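Long-range contacts in serine--tRNA ligase (Pyrococcus horikoshii, PDB 2DQ0), which catalyses the attachment of serine to tRNA(Ser), and probably also to tRNA(Sec), from serine and ATP through a seryl-adenylate intermediate: residues W319-I324 with T402-T406; D425-I430 with K441-P445. One frame throughout, in Å; residues are numbered along the deposited sequence.

Contact 1: residues W319-I324 with T402-T406; sequences WHEKII and TLNST. With SSA (5'-O-(N-(L-seryl)-sulfamoyl)adenosine), chain G.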
# COMPACT_ATOMS: atom_id res chain seq x y z
N TRP A 319 -24.49 5.09 18.37
CA TRP A 319 -23.63 4.32 17.48
C TRP A 319 -22.25 4.14 18.08
O TRP A 319 -21.68 3.04 18.05
CB TRP A 319 -23.54 4.99 16.11
CG TRP A 319 -24.57 4.43 15.20
CD1 TRP A 319 -25.67 5.07 14.70
CD2 TRP A 319 -24.71 3.06 14.84
NE1 TRP A 319 -26.50 4.18 14.08
CE2 TRP A 319 -25.94 2.93 14.15
CE3 TRP A 319 -23.92 1.91 15.04
CZ2 TRP A 319 -26.41 1.70 13.66
CZ3 TRP A 319 -24.38 0.68 14.55
CH2 TRP A 319 -25.62 0.59 13.87
N HIS A 320 -21.72 5.24 18.61
CA HIS A 320 -20.41 5.24 19.24
C HIS A 320 -20.39 4.08 20.21
O HIS A 320 -19.48 3.24 20.22
CB HIS A 320 -20.20 6.54 20.02
CG HIS A 320 -18.83 6.69 20.59
ND1 HIS A 320 -18.52 7.61 21.57
CD2 HIS A 320 -17.66 6.06 20.29
CE1 HIS A 320 -17.23 7.54 21.84
NE2 HIS A 320 -16.69 6.61 21.08
N GLU A 321 -21.42 4.03 21.02
CA GLU A 321 -21.51 3.00 22.01
C GLU A 321 -21.60 1.60 21.41
O GLU A 321 -21.15 0.64 22.03
CB GLU A 321 -22.71 3.31 22.90
CG GLU A 321 -22.45 3.04 24.35
CD GLU A 321 -21.26 3.79 24.88
OE1 GLU A 321 -21.27 5.04 24.86
OE2 GLU A 321 -20.31 3.11 25.34
N LYS A 322 -22.17 1.47 20.22
CA LYS A 322 -22.28 0.15 19.61
C LYS A 322 -20.98 -0.34 18.97
O LYS A 322 -20.62 -1.52 19.10
CB LYS A 322 -23.37 0.10 18.55
CG LYS A 322 -24.79 0.33 19.03
CD LYS A 322 -25.72 0.23 17.82
CE LYS A 322 -27.11 0.74 18.12
NZ LYS A 322 -27.91 0.93 16.86
N ILE A 323 -20.27 0.55 18.27
CA ILE A 323 -19.05 0.11 17.63
C ILE A 323 -17.99 -0.35 18.61
O ILE A 323 -17.32 -1.37 18.36
CB ILE A 323 -18.48 1.17 16.65
CG1 ILE A 323 -17.99 2.40 17.40
CG2 ILE A 323 -19.53 1.53 15.62
CD1 ILE A 323 -17.67 3.54 16.45
N ILE A 324 -17.83 0.35 19.73
CA ILE A 324 -16.85 -0.08 20.73
C ILE A 324 -17.22 -1.48 21.26
O ILE A 324 -16.34 -2.30 21.52
CB ILE A 324 -16.72 0.93 21.92
CG1 ILE A 324 -15.61 0.48 22.88
CG2 ILE A 324 -18.02 1.01 22.69
CD1 ILE A 324 -14.20 0.50 22.30
N THR A 402 -20.09 11.40 11.78
CA THR A 402 -19.29 10.26 11.35
C THR A 402 -18.64 9.62 12.56
O THR A 402 -18.31 10.29 13.53
CB THR A 402 -18.17 10.66 10.35
OG1 THR A 402 -17.25 11.57 10.98
CG2 THR A 402 -18.78 11.32 9.14
N LEU A 403 -18.49 8.31 12.48
CA LEU A 403 -17.84 7.57 13.54
C LEU A 403 -16.93 6.50 12.93
O LEU A 403 -17.12 6.09 11.78
CB LEU A 403 -18.86 6.91 14.46
CG LEU A 403 -19.67 7.85 15.35
CD1 LEU A 403 -20.90 8.35 14.58
CD2 LEU A 403 -20.10 7.11 16.58
N ASN A 404 -15.92 6.09 13.68
CA ASN A 404 -15.03 5.04 13.22
C ASN A 404 -14.51 4.27 14.41
O ASN A 404 -14.46 4.76 15.54
CB ASN A 404 -13.87 5.61 12.38
CG ASN A 404 -12.91 6.43 13.20
OD1 ASN A 404 -12.11 5.90 13.96
ND2 ASN A 404 -12.97 7.74 13.03
N SER A 405 -14.14 3.03 14.15
CA SER A 405 -13.62 2.19 15.20
C SER A 405 -12.91 1.00 14.63
O SER A 405 -13.32 0.40 13.63
CB SER A 405 -14.75 1.70 16.10
OG SER A 405 -14.28 0.82 17.10
N THR A 406 -11.82 0.66 15.29
CA THR A 406 -11.07 -0.49 14.88
C THR A 406 -11.98 -1.69 15.10
O THR A 406 -12.74 -1.72 16.07
CB THR A 406 -9.85 -0.70 15.79
OG1 THR A 406 -9.17 0.54 15.96
CG2 THR A 406 -8.91 -1.75 15.21
N10 SSA G . -9.48 4.90 12.15
CA SSA G . -9.19 4.79 13.60
CB SSA G . -9.94 3.63 14.21
OG SSA G . -9.41 2.37 13.81
C9 SSA G . -7.71 4.58 13.90
O9 SSA G . -6.90 4.39 13.00
N8 SSA G . -7.35 4.64 15.19
S1 SSA G . -5.82 4.39 15.62
O1S SSA G . -5.06 5.45 14.98
O2S SSA G . -5.83 4.26 17.07
O5' SSA G . -5.47 3.02 14.94
C5' SSA G . -6.24 1.87 15.25
C4' SSA G . -5.39 0.74 15.73
O4' SSA G . -4.46 0.33 14.72
C3' SSA G . -4.52 0.96 16.95
O3' SSA G . -5.31 0.89 18.12
C2' SSA G . -3.62 -0.25 16.84
O2' SSA G . -4.24 -1.47 17.17
C1' SSA G . -3.31 -0.22 15.34
N9 SSA G . -2.18 0.64 14.98
C8 SSA G . -2.12 2.02 14.89
N7 SSA G . -0.95 2.47 14.54
C5 SSA G . -0.18 1.32 14.39
C6 SSA G . 1.18 1.12 14.04
N6 SSA G . 2.02 2.11 13.77
N1 SSA G . 1.64 -0.17 13.97
C2 SSA G . 0.78 -1.18 14.24
N3 SSA G . -0.52 -1.10 14.58
C4 SSA G . -0.93 0.19 14.65
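Ile323 packs on Ser405 where a helix runs beside a strand, nearly parallel to it. The axes of 319-324 and 402-406 diverge by only 14° and approach to 8.5 Å. The two segments share no hydrogen bond and meet through small apolar surfaces. At Ser405 the contact rests on Ile323. Its CG1 sits between the backbone N and the carbonyl carbon (chi1 67°), which sends CD1 toward the strand. CD1 of Ile323 ends 3.5 Å from CB of Ser405, and the same methyl also faces O of Asn404 and CB of Leu403. At His320 it rests on Leu403. Its CD2 branch reaches over the helix backbone at His320 and lies 3.5 Å from CB of His320. The same methyl touches CB of Trp319.

Ser405 has a polar end as well. Its OG is turned opposite the backbone N (chi1 177°), donates to O of Thr406 at 3.1 Å and has a weaker bond with O of Ser373. A glycine here would probably leave the Thr406 carbonyl without its hydroxyl partner and open a gap beside CD1 of Ile323.

Asn404 points away from the helix, and its OD1 lies 3.2 Å from CB of the bound seryl-adenylate analogue. Thr406 OG1 donates to the seryl OG of the ligand at 2.8 Å and is also bonded to the backbone N of Ser373. Glu254 and Glu306 bind the ligand nearby.

Strand 398-406 thus carries the helix on one side and lines the ligand pocket of the class II catalytic core on the other. It runs antiparallel between strands 301-311 and 367-376. Helix 316-333 covers one face of this sheet. There His320 stacks on Tyr356 of strand 354-362, and its NE2 is bonded to O of Ala374.

Contact 2: residues D425-I430 with K441-P445; sequences DGTVRI and KEIVP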
# COMPACT_ATOMS: atom_id res chain seq x y z
N ASP A 425 6.79 -23.46 26.83
CA ASP A 425 7.70 -23.83 25.76
C ASP A 425 7.68 -22.93 24.53
O ASP A 425 8.51 -23.11 23.63
CB ASP A 425 7.43 -25.27 25.32
CG ASP A 425 6.04 -25.46 24.78
OD1 ASP A 425 5.61 -26.62 24.61
OD2 ASP A 425 5.36 -24.44 24.52
N GLY A 426 6.75 -21.97 24.48
CA GLY A 426 6.67 -21.08 23.33
C GLY A 426 5.47 -21.38 22.43
O GLY A 426 5.06 -20.57 21.61
N THR A 427 4.93 -22.58 22.58
CA THR A 427 3.77 -22.98 21.83
C THR A 427 2.69 -21.96 22.08
O THR A 427 2.46 -21.55 23.22
CB THR A 427 3.25 -24.31 22.28
OG1 THR A 427 4.28 -25.29 22.13
CG2 THR A 427 2.02 -24.71 21.46
N VAL A 428 2.01 -21.56 21.02
CA VAL A 428 0.95 -20.59 21.14
C VAL A 428 -0.34 -21.21 20.68
O VAL A 428 -0.45 -21.65 19.54
CB VAL A 428 1.28 -19.34 20.31
CG1 VAL A 428 0.02 -18.51 20.09
CG2 VAL A 428 2.33 -18.54 21.04
N ARG A 429 -1.32 -21.25 21.57
CA ARG A 429 -2.62 -21.83 21.24
C ARG A 429 -3.45 -20.77 20.56
O ARG A 429 -3.42 -19.61 20.97
CB ARG A 429 -3.31 -22.37 22.50
CG ARG A 429 -2.56 -23.55 23.11
CD ARG A 429 -3.24 -24.11 24.34
NE ARG A 429 -4.13 -25.23 24.02
CZ ARG A 429 -4.86 -25.88 24.91
NH1 ARG A 429 -5.63 -26.89 24.52
NH2 ARG A 429 -4.83 -25.53 26.19
N ILE A 430 -4.17 -21.13 19.51
CA ILE A 430 -4.98 -20.13 18.85
C ILE A 430 -6.44 -20.33 19.25
O ILE A 430 -6.93 -21.44 19.29
CB ILE A 430 -4.74 -20.12 17.28
CG1 ILE A 430 -5.94 -20.63 16.54
CG2 ILE A 430 -3.49 -20.89 16.90
CD1 ILE A 430 -6.88 -19.53 16.23
N LYS A 441 -4.65 -25.45 15.19
CA LYS A 441 -5.20 -24.98 16.47
C LYS A 441 -4.14 -24.34 17.36
O LYS A 441 -4.46 -23.66 18.34
CB LYS A 441 -5.85 -26.14 17.23
CG LYS A 441 -7.04 -26.78 16.51
CD LYS A 441 -7.71 -27.81 17.39
CE LYS A 441 -8.79 -28.55 16.64
NZ LYS A 441 -8.25 -29.19 15.41
N GLU A 442 -2.88 -24.54 17.02
CA GLU A 442 -1.80 -23.95 17.79
C GLU A 442 -0.59 -23.79 16.89
O GLU A 442 -0.56 -24.31 15.77
CB GLU A 442 -1.44 -24.86 18.96
CG GLU A 442 -1.19 -26.32 18.55
CD GLU A 442 -0.65 -27.17 19.69
OE1 GLU A 442 -1.20 -27.08 20.82
OE2 GLU A 442 0.31 -27.95 19.45
N ILE A 443 0.40 -23.05 17.36
CA ILE A 443 1.62 -22.88 16.59
C ILE A 443 2.75 -23.34 17.49
O ILE A 443 2.93 -22.80 18.57
CB ILE A 443 1.85 -21.41 16.16
CG1 ILE A 443 0.61 -20.89 15.41
CG2 ILE A 443 3.09 -21.35 15.25
CD1 ILE A 443 0.62 -19.41 15.13
N VAL A 444 3.49 -24.34 17.04
CA VAL A 444 4.58 -24.86 17.84
C VAL A 444 5.94 -24.34 17.40
O VAL A 444 6.16 -23.98 16.24
CB VAL A 444 4.60 -26.42 17.82
CG1 VAL A 444 3.21 -26.94 18.09
CG2 VAL A 444 5.11 -26.96 16.49
N PRO A 445 6.88 -24.28 18.35
CA PRO A 445 8.22 -23.80 18.03
C PRO A 445 8.89 -24.69 17.01
O PRO A 445 8.57 -25.87 16.92
CB PRO A 445 8.94 -23.83 19.38
CG PRO A 445 8.20 -24.81 20.15
CD PRO A 445 6.76 -24.56 19.78
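The carboxylate of Glu442 has the CG2 methyl of Thr427 over one face. CD of Glu442 is 4.0 Å from that methyl, and its two oxygens are at about the same distance. The second carboxylate, that of Asp425, is met on one face by two donors of Thr427. The backbone N of Thr427 reaches OD2 of Asp425 at 2.7 Å, from 38° out of the plane. OG1 of Thr427 bonds to the same oxygen at 2.8 Å. The first of these bonds makes an Asx turn.

OG1 of Thr427 also lies 3.5 Å from CD of Pro445, so the proline ring flanks the turn. Glu442 takes a first torsion of 51°, with CG between the backbone N and the carbonyl carbon. Its extended chain then runs out across Thr427.

Beyond the turn the chains form a short antiparallel ladder. Val428 and Ile443 are the hydrogen-bonded pair, with Val428 N to Ile443 O at 2.9 Å and Ile443 N to Val428 O at 2.7 Å. Arg429 and Glu442 follow as the non-hydrogen-bonded pair. Ile430 N then donates to O of Lys441 at 2.8 Å. Val428 and Ile443 share the face that packs on Leu169. Trp435 closes the far end: its NE1 bonds to Ile430 O and its ring forms a cation-pi contact with Lys441.

The chemistry implies a two-stranded antiparallel pair, joined through a short helix and held mainly by its backbone. Arg429 NE stays 4.7 Å from OE1 of Glu442, so their opposite charges probably add a loose attraction; Arg429 also has a long, weak ion pair with Glu423.

How the contacts relate
Contact 1 is core and contact 2 lies partly at the surface. Their centres are 33 Å apart, and their nearest atoms are about 18 Å apart. They share no helix or strand. Contact 1 joins helix 316-333 to a strand of the large mixed sheet, beside the ligand. Contact 2 pairs the two strands of a small separate sheet near the C-terminal end of the chain, away from the annotated sites. The chemistry follows the place. Side-chain packing does the work in contact 1, where the strand's backbone bonds from Leu403 to Ser405 go to neighbouring strands. In contact 2 the backbones bond to each other, and charged side chains border them.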